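PDB 6KXE: ketosynthase from Streptomyces sp. MSC090213JE08, which probably catalyses the decarboxylative condensation of an acyl-[ACP] with malonyl-[ACP] to give a 3-oxoacyl-[ACP], as a homodimeric beta-ketoacyl-ACP synthase. Local coordinates for residues G350-H355 with A383-V388. Residues are numbered along the deposited sequence; the frame is centred on the assembly and turned at random.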
loop_
_atom_site.group_PDB
_atom_site.type_symbol
_atom_site.label_atom_id
_atom_site.label_comp_id
_atom_site.label_asym_id
_atom_site.label_seq_id
_atom_site.Cartn_x
_atom_site.Cartn_y
_atom_site.Cartn_z
ATOM N N GLY A 350 11.267 18.985 -4.606
ATOM C CA GLY A 350 10.430 20.180 -4.760
ATOM C C GLY A 350 11.119 21.395 -4.182
ATOM O O GLY A 350 11.081 22.421 -4.843
ATOM N N LEU A 351 11.793 21.243 -3.036
ATOM C CA LEU A 351 12.528 22.369 -2.402
ATOM C C LEU A 351 13.771 22.721 -3.216
ATOM O O LEU A 351 14.056 23.950 -3.342
ATOM C CB LEU A 351 12.899 22.013 -0.968
ATOM C CG LEU A 351 11.706 21.867 -0.027
ATOM C CD1 LEU A 351 12.102 21.152 1.246
ATOM C CD2 LEU A 351 11.080 23.213 0.289
ATOM N N ALA A 352 14.476 21.715 -3.758
ATOM C CA ALA A 352 15.646 21.923 -4.643
ATOM C C ALA A 352 15.224 22.775 -5.856
ATOM O O ALA A 352 15.927 23.757 -6.165
ATOM C CB ALA A 352 16.212 20.584 -5.065
ATOM N N ILE A 353 14.078 22.462 -6.472
ATOM C CA ILE A 353 13.505 23.227 -7.615
ATOM C C ILE A 353 13.159 24.652 -7.171
ATOM O O ILE A 353 13.532 25.642 -7.837
ATOM C CB ILE A 353 12.272 22.508 -8.175
ATOM C CG1 ILE A 353 12.684 21.209 -8.876
ATOM C CG2 ILE A 353 11.476 23.426 -9.083
ATOM C CD1 ILE A 353 11.531 20.249 -9.162
ATOM N N GLU A 354 12.450 24.772 -6.070
ATOM C CA GLU A 354 11.963 26.096 -5.637
ATOM C C GLU A 354 13.154 26.975 -5.231
ATOM O O GLU A 354 13.144 28.134 -5.599
ATOM C CB GLU A 354 10.950 25.942 -4.515
ATOM C CG GLU A 354 10.389 27.262 -4.047
ATOM C CD GLU A 354 9.261 27.061 -3.051
ATOM O OE1 GLU A 354 9.164 25.949 -2.493
ATOM O OE2 GLU A 354 8.493 28.003 -2.855
ATOM N N HIS A 355 14.144 26.449 -4.521
ATOM C CA HIS A 355 15.190 27.265 -3.855
ATOM C C HIS A 355 16.517 27.234 -4.626
ATOM O O HIS A 355 17.457 27.925 -4.159
ATOM C CB HIS A 355 15.308 26.839 -2.390
ATOM C CG HIS A 355 14.065 27.130 -1.621
ATOM N ND1 HIS A 355 13.651 28.414 -1.363
ATOM C CD2 HIS A 355 13.107 26.320 -1.124
ATOM C CE1 HIS A 355 12.501 28.390 -0.723
ATOM N NE2 HIS A 355 12.145 27.112 -0.561
ATOM N N ALA A 383 22.303 25.736 -7.974
ATOM C CA ALA A 383 22.159 25.331 -9.375
ATOM C C ALA A 383 20.818 25.840 -9.878
ATOM O O ALA A 383 19.915 26.087 -9.043
ATOM C CB ALA A 383 22.273 23.833 -9.462
ATOM N N ASP A 384 20.694 25.992 -11.192
ATOM C CA ASP A 384 19.412 26.362 -11.832
ATOM C C ASP A 384 18.619 25.057 -11.937
ATOM O O ASP A 384 18.727 24.384 -12.952
ATOM C CB ASP A 384 19.655 27.055 -13.177
ATOM C CG ASP A 384 18.404 27.334 -13.986
ATOM O OD1 ASP A 384 17.327 27.445 -13.376
ATOM O OD2 ASP A 384 18.519 27.439 -15.235
ATOM N N VAL A 385 17.871 24.706 -10.902
ATOM C CA VAL A 385 17.167 23.391 -10.821
ATOM C C VAL A 385 15.749 23.590 -11.339
ATOM O O VAL A 385 14.980 24.349 -10.711
ATOM C CB VAL A 385 17.172 22.835 -9.387
ATOM C CG1 VAL A 385 16.444 21.508 -9.295
ATOM C CG2 VAL A 385 18.583 22.705 -8.847
ATOM N N ARG A 386 15.388 22.939 -12.435
ATOM C CA ARG A 386 14.054 23.139 -13.042
ATOM C C ARG A 386 13.275 21.822 -13.079
ATOM O O ARG A 386 12.059 21.916 -12.953
ATOM C CB ARG A 386 14.195 23.731 -14.445
ATOM C CG ARG A 386 14.827 25.115 -14.425
ATOM C CD ARG A 386 15.011 25.603 -15.848
ATOM N NE ARG A 386 15.610 26.925 -15.795
ATOM C CZ ARG A 386 14.952 28.038 -15.474
ATOM N NH1 ARG A 386 13.655 28.001 -15.198
ATOM N NH2 ARG A 386 15.598 29.193 -15.433
ATOM N N ILE A 387 13.941 20.707 -13.377
ATOM C CA ILE A 387 13.306 19.366 -13.545
ATOM C C ILE A 387 14.176 18.333 -12.845
ATOM O O ILE A 387 15.412 18.285 -13.064
ATOM C CB ILE A 387 13.040 19.004 -15.010
ATOM C CG1 ILE A 387 12.413 20.198 -15.742
ATOM C CG2 ILE A 387 12.178 17.737 -15.064
ATOM C CD1 ILE A 387 11.929 19.921 -17.124
ATOM N N VAL A 388 13.532 17.529 -12.002
ATOM C CA VAL A 388 14.227 16.614 -11.068
ATOM C C VAL A 388 13.522 15.260 -11.090
ATOM O O VAL A 388 12.289 15.239 -11.178
ATOM C CB VAL A 388 14.267 17.196 -9.658
ATOM C CG1 VAL A 388 14.989 16.257 -8.719
ATOM C CG2 VAL A 388 14.910 18.566 -9.620
#
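In the C-terminal half of this thiolase-type fold, the last turn of helix 341-355 packs on the strand that starts at Ile387 and on the loop leading into it, with Ile353 turning one flank to both Val385 and Val388. Ile353 CG1 meets both, 3.5 Å from Val388 CG2 and 3.8 Å from Val385 CG1. This branch of Ile353 stands anti to the carbonyl carbon (chi1 -69°), and Ile353 CD1 continues it alongside Val388, 3.8 Å from Val388 CG2. The Ile353 and Val388 side chains lie side by side, pointing opposite ways, while that of Val385 stands roughly perpendicular to the isoleucine. Strand 387-394 runs between 297-299 and 398-405 in the mixed sheet, and the helix covers it here: Ala352, Val385 and Val388 all touch Phe297, while Ile353 also meets Leu404. Val385 turns its CB toward the helix and rests it on the backbone, 3.6 Å from Ala352 O. No hydrogen bond joins the two segments; Ile353 O and Val385 O, both acceptors, approach to 3.5 Å. On the exposed side of the loop, Asp384, the centre of an inverse gamma turn, forms a salt bridge through OD2 with Arg386 NE at 3.0 Å. Asp296 OD2 accepts the backbone N-H groups of Arg386 and Ile387.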